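Local coordinates for protein xyloglucan-specific endo-beta-1,4-glucanase BoGH9A (Bacteroides ovatus, PDB 6DHT) that cleaves beta-1,4-glucosidic linkages within the backbone of xyloglucan, releasing xyloglucan oligosaccharides in the breakdown of this plant polysaccharide, at residues Ser78-Pro83 with Phe97-Ser102; Asn28-Ala33 with Tyr463-Tyr468. All coordinates share one frame; numbering follows the deposited sequence.

Contact 1: residues Ser78-Pro83 with Phe97-Ser102; sequences SAVTTP and FLIKDS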
# COMPACT_ATOMS: atom_id res chain seq x y z
N SER A 78 -13.72 -13.96 21.55
CA SER A 78 -14.40 -14.06 20.25
C SER A 78 -15.90 -14.33 20.35
O SER A 78 -16.68 -13.91 19.50
CB SER A 78 -13.74 -15.16 19.40
OG SER A 78 -12.38 -14.89 19.15
N ALA A 79 -16.31 -15.02 21.42
CA ALA A 79 -17.72 -15.38 21.59
C ALA A 79 -18.61 -14.18 21.86
O ALA A 79 -19.82 -14.27 21.71
CB ALA A 79 -17.85 -16.40 22.71
N VAL A 80 -18.02 -13.05 22.22
CA VAL A 80 -18.84 -11.85 22.39
C VAL A 80 -19.12 -11.30 21.00
O VAL A 80 -18.19 -10.90 20.29
CB VAL A 80 -18.14 -10.78 23.24
CG1 VAL A 80 -19.04 -9.58 23.39
CG2 VAL A 80 -17.76 -11.33 24.62
N THR A 81 -20.39 -11.30 20.59
CA THR A 81 -20.74 -10.93 19.22
C THR A 81 -21.75 -9.78 19.12
O THR A 81 -22.04 -9.30 18.04
CB THR A 81 -21.29 -12.13 18.44
OG1 THR A 81 -22.46 -12.62 19.10
CG2 THR A 81 -20.26 -13.25 18.36
N THR A 82 -22.28 -9.33 20.26
CA THR A 82 -23.25 -8.25 20.23
C THR A 82 -22.56 -6.89 20.04
O THR A 82 -21.67 -6.54 20.82
CB THR A 82 -24.10 -8.23 21.52
OG1 THR A 82 -24.81 -9.47 21.63
CG2 THR A 82 -25.11 -7.10 21.48
N PRO A 83 -22.99 -6.11 19.02
CA PRO A 83 -22.42 -4.76 18.87
C PRO A 83 -22.62 -3.89 20.11
O PRO A 83 -23.68 -3.91 20.74
CB PRO A 83 -23.20 -4.18 17.69
CG PRO A 83 -23.62 -5.36 16.90
CD PRO A 83 -23.92 -6.44 17.92
N PHE A 97 -13.31 -1.00 24.37
CA PHE A 97 -13.25 -1.28 22.94
C PHE A 97 -14.64 -1.40 22.36
O PHE A 97 -15.63 -1.54 23.09
CB PHE A 97 -12.45 -2.56 22.69
CG PHE A 97 -13.11 -3.81 23.22
CD1 PHE A 97 -13.97 -4.54 22.42
CD2 PHE A 97 -12.87 -4.26 24.51
CE1 PHE A 97 -14.59 -5.70 22.89
CE2 PHE A 97 -13.48 -5.41 24.98
CZ PHE A 97 -14.33 -6.13 24.19
N LEU A 98 -14.73 -1.36 21.04
CA LEU A 98 -16.00 -1.43 20.34
C LEU A 98 -16.10 -2.70 19.53
O LEU A 98 -15.12 -3.15 18.93
CB LEU A 98 -16.16 -0.24 19.39
CG LEU A 98 -16.19 1.16 20.00
CD1 LEU A 98 -16.30 2.20 18.91
CD2 LEU A 98 -17.34 1.32 20.96
N ILE A 99 -17.31 -3.25 19.50
CA ILE A 99 -17.68 -4.26 18.52
C ILE A 99 -18.73 -3.60 17.66
O ILE A 99 -19.73 -3.12 18.17
CB ILE A 99 -18.27 -5.53 19.20
CG1 ILE A 99 -17.22 -6.19 20.09
CG2 ILE A 99 -18.75 -6.48 18.13
CD1 ILE A 99 -17.76 -7.43 20.87
N LYS A 100 -18.51 -3.52 16.35
CA LYS A 100 -19.44 -2.79 15.50
C LYS A 100 -19.24 -3.18 14.05
O LYS A 100 -18.16 -3.63 13.65
CB LYS A 100 -19.25 -1.29 15.64
CG LYS A 100 -17.90 -0.80 15.17
CD LYS A 100 -17.62 0.63 15.58
CE LYS A 100 -18.38 1.64 14.75
NZ LYS A 100 -18.11 3.02 15.26
N ASP A 101 -20.30 -3.05 13.27
CA ASP A 101 -20.18 -3.12 11.82
C ASP A 101 -19.25 -2.03 11.29
O ASP A 101 -19.11 -0.96 11.87
CB ASP A 101 -21.56 -2.96 11.18
CG ASP A 101 -22.46 -4.13 11.43
OD1 ASP A 101 -21.96 -5.25 11.66
OD2 ASP A 101 -23.69 -3.92 11.36
N SER A 102 -18.62 -2.35 10.16
CA SER A 102 -17.82 -1.39 9.38
C SER A 102 -16.70 -0.78 10.20
O SER A 102 -16.37 0.39 10.02
CB SER A 102 -18.72 -0.30 8.83
OG SER A 102 -19.66 -0.85 7.91
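In the N-terminal Ig-like domain, the end of strand 93-99 packs against the loop that carries the chain from strand 72-76, in one sheet, to strand 84-90, in the other, and the side chain of Ile99 at the end of that strand meets Val80 and Pro83 of the loop. CG1 of Ile99 lies beside the backbone N and opposite the carbonyl carbon (chi1 -64°), and the extended chain beyond it carries CD1 to Val80. There CD1 of Ile99 touches CG1 of Val80 at 3.6 Å and the backbone O of Val80 at 3.5 Å, the two side chains crossing at about a right angle. The other branch serves the far end of the loop: CG2 of Ile99 sits 4.1 Å from CA of Pro83, with O of Thr82 also close to it. The backbones also meet directly, in a CA-H...O contact from CA of Pro83 to O of Ile99, 3.2 Å long and bent to 126° at the hydrogen. Cutting Ile99 back to an alanine removes both branches and is likely to cost CG1 of Val80 its contact with CD1 and open a gap beneath the loop. Ile99 pairs through its backbone with Gly84 and also packs on Tyr86, both of strand 84-90, while Val80 reaches Val54 and Phe55 of strand 53-58 of the same sheet.

Contact 2: residues Asn28-Ala33 with Tyr463-Tyr468; sequences NQEKIA and YLTNAY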
# COMPACT_ATOMS: atom_id res chain seq x y z
N ASN A 28 -18.70 -10.69 14.09
CA ASN A 28 -18.36 -12.10 13.92
C ASN A 28 -16.88 -12.38 13.82
O ASN A 28 -16.49 -13.51 13.54
CB ASN A 28 -19.07 -12.68 12.71
CG ASN A 28 -20.56 -12.79 12.93
OD1 ASN A 28 -21.02 -13.08 14.05
ND2 ASN A 28 -21.32 -12.54 11.87
N GLN A 29 -16.06 -11.37 14.08
CA GLN A 29 -14.61 -11.53 14.03
C GLN A 29 -14.08 -12.30 15.21
O GLN A 29 -14.69 -12.31 16.28
CB GLN A 29 -13.95 -10.14 14.00
CG GLN A 29 -12.52 -10.12 13.51
CD GLN A 29 -11.88 -8.75 13.65
OE1 GLN A 29 -12.58 -7.73 13.60
NE2 GLN A 29 -10.57 -8.71 13.85
N GLU A 30 -12.95 -12.95 15.02
CA GLU A 30 -12.14 -13.40 16.14
C GLU A 30 -11.76 -12.14 16.92
O GLU A 30 -11.45 -11.09 16.34
CB GLU A 30 -10.91 -14.13 15.62
CG GLU A 30 -9.97 -14.70 16.66
CD GLU A 30 -8.80 -15.42 16.01
OE1 GLU A 30 -7.78 -14.78 15.71
OE2 GLU A 30 -8.91 -16.63 15.74
N LYS A 31 -11.81 -12.24 18.24
CA LYS A 31 -11.54 -11.09 19.10
C LYS A 31 -10.51 -11.44 20.15
O LYS A 31 -10.81 -12.10 21.15
CB LYS A 31 -12.83 -10.57 19.75
CG LYS A 31 -13.91 -10.31 18.73
CD LYS A 31 -15.21 -9.74 19.30
CE LYS A 31 -16.30 -9.71 18.26
NZ LYS A 31 -16.67 -11.10 17.87
N ILE A 32 -9.28 -11.01 19.91
CA ILE A 32 -8.15 -11.36 20.73
C ILE A 32 -7.33 -10.14 21.12
O ILE A 32 -7.03 -9.27 20.29
CB ILE A 32 -7.28 -12.44 20.05
CG1 ILE A 32 -8.05 -13.78 20.09
CG2 ILE A 32 -5.89 -12.56 20.74
CD1 ILE A 32 -7.36 -14.93 19.51
N ALA A 33 -7.00 -10.06 22.41
CA ALA A 33 -6.07 -9.08 22.91
C ALA A 33 -4.90 -9.84 23.51
O ALA A 33 -5.05 -11.01 23.83
CB ALA A 33 -6.75 -8.21 23.98
N TYR A 463 -7.86 -18.66 5.85
CA TYR A 463 -6.98 -17.68 5.23
C TYR A 463 -7.43 -16.25 5.57
O TYR A 463 -6.61 -15.38 5.86
CB TYR A 463 -7.02 -17.88 3.73
CG TYR A 463 -6.45 -19.20 3.23
CD1 TYR A 463 -5.20 -19.65 3.61
CD2 TYR A 463 -7.17 -19.97 2.33
CE1 TYR A 463 -4.68 -20.83 3.12
CE2 TYR A 463 -6.66 -21.13 1.83
CZ TYR A 463 -5.43 -21.56 2.22
OH TYR A 463 -4.92 -22.74 1.72
N LEU A 464 -8.73 -16.01 5.52
CA LEU A 464 -9.29 -14.70 5.85
C LEU A 464 -9.09 -14.36 7.33
O LEU A 464 -8.75 -13.24 7.68
CB LEU A 464 -10.75 -14.64 5.44
CG LEU A 464 -11.43 -13.29 5.63
CD1 LEU A 464 -10.73 -12.26 4.78
CD2 LEU A 464 -12.89 -13.38 5.26
N THR A 465 -9.27 -15.36 8.19
CA THR A 465 -9.07 -15.17 9.61
C THR A 465 -7.67 -14.67 9.85
O THR A 465 -7.44 -13.77 10.68
CB THR A 465 -9.31 -16.50 10.34
OG1 THR A 465 -10.69 -16.83 10.24
CG2 THR A 465 -8.98 -16.38 11.82
N ASN A 466 -6.69 -15.25 9.16
CA ASN A 466 -5.32 -14.85 9.32
C ASN A 466 -5.00 -13.45 8.75
O ASN A 466 -4.13 -12.75 9.26
CB ASN A 466 -4.38 -15.94 8.79
CG ASN A 466 -4.17 -17.05 9.81
OD1 ASN A 466 -3.36 -16.88 10.72
ND2 ASN A 466 -4.89 -18.15 9.67
N ALA A 467 -5.73 -13.04 7.71
CA ALA A 467 -5.58 -11.70 7.18
C ALA A 467 -6.04 -10.67 8.20
O ALA A 467 -5.36 -9.66 8.41
CB ALA A 467 -6.35 -11.56 5.89
N TYR A 468 -7.15 -10.93 8.88
CA TYR A 468 -7.60 -10.03 9.95
C TYR A 468 -6.60 -9.98 11.11
O TYR A 468 -6.40 -8.94 11.70
CB TYR A 468 -9.00 -10.39 10.48
CG TYR A 468 -10.15 -10.04 9.57
CD1 TYR A 468 -10.67 -8.74 9.52
CD2 TYR A 468 -10.81 -11.02 8.85
CE1 TYR A 468 -11.77 -8.42 8.71
CE2 TYR A 468 -11.89 -10.70 8.03
CZ TYR A 468 -12.38 -9.41 7.98
OH TYR A 468 -13.46 -9.14 7.16
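Thr465 and Tyr468, one helical turn apart, meet Glu30 and Gln29 where the Ig-like domain borders the catalytic domain. At Thr465, the methyl CG2 stands opposite the backbone N and faces OE2 of Glu30 at 3.9 Å. These two side chains cross at about a right angle, and their polar groups bond elsewhere: OG1 of Thr465 to the backbone O of Asp461, OE1 of Glu30 in a salt bridge to NE of Arg469. With CG anti to the backbone N (chi1 -178°) and the chain extended beyond it, the Glu30 carboxylate is carried across to the helix that holds Arg469. A turn later, CB of Tyr468 lies 4.1 Å from NE2 of Gln29, whose amide plane is inclined by 31° to the phenol ring. OE1 of Gln29 accepts a bond from the backbone N of Tyr26, and the Tyr468 hydroxyl bonds to the backbone O of Leu564. Behind the contact, NZ of Lys31 donates to the backbone O of Gln29 over 2.8 Å, in the carbonyl plane, tying together the backbone leading into strand 32-35. Within the catalytic domain, helix 461-474 packs against helices 395-416, 439-458 and 551-567, with Leu464 and Ala467 both touching Leu564 of the last.

From the N terminus, the chain first passes through 28-33, leading into strand 32-35, and then through the loop 78-83 and the end of strand 93-99. Contact 1 closes a short loop of 13 intervening residues, largely strand, within the Ig-like domain. Contact 2 closes a far longer one, 429 residues between its segments, and encloses contact 1 entirely. Their centres are 12 Å apart, and the two meet at Lys31: its backbone N probably hydrogen-bonds to OG of Ser78, while its CE packs on CD1 of Ile99. Contact 1 joins a loop and a strand end inside the Ig-like domain, and contact 2 joins that domain, through 28-33, to helix 461-474 of the catalytic domain.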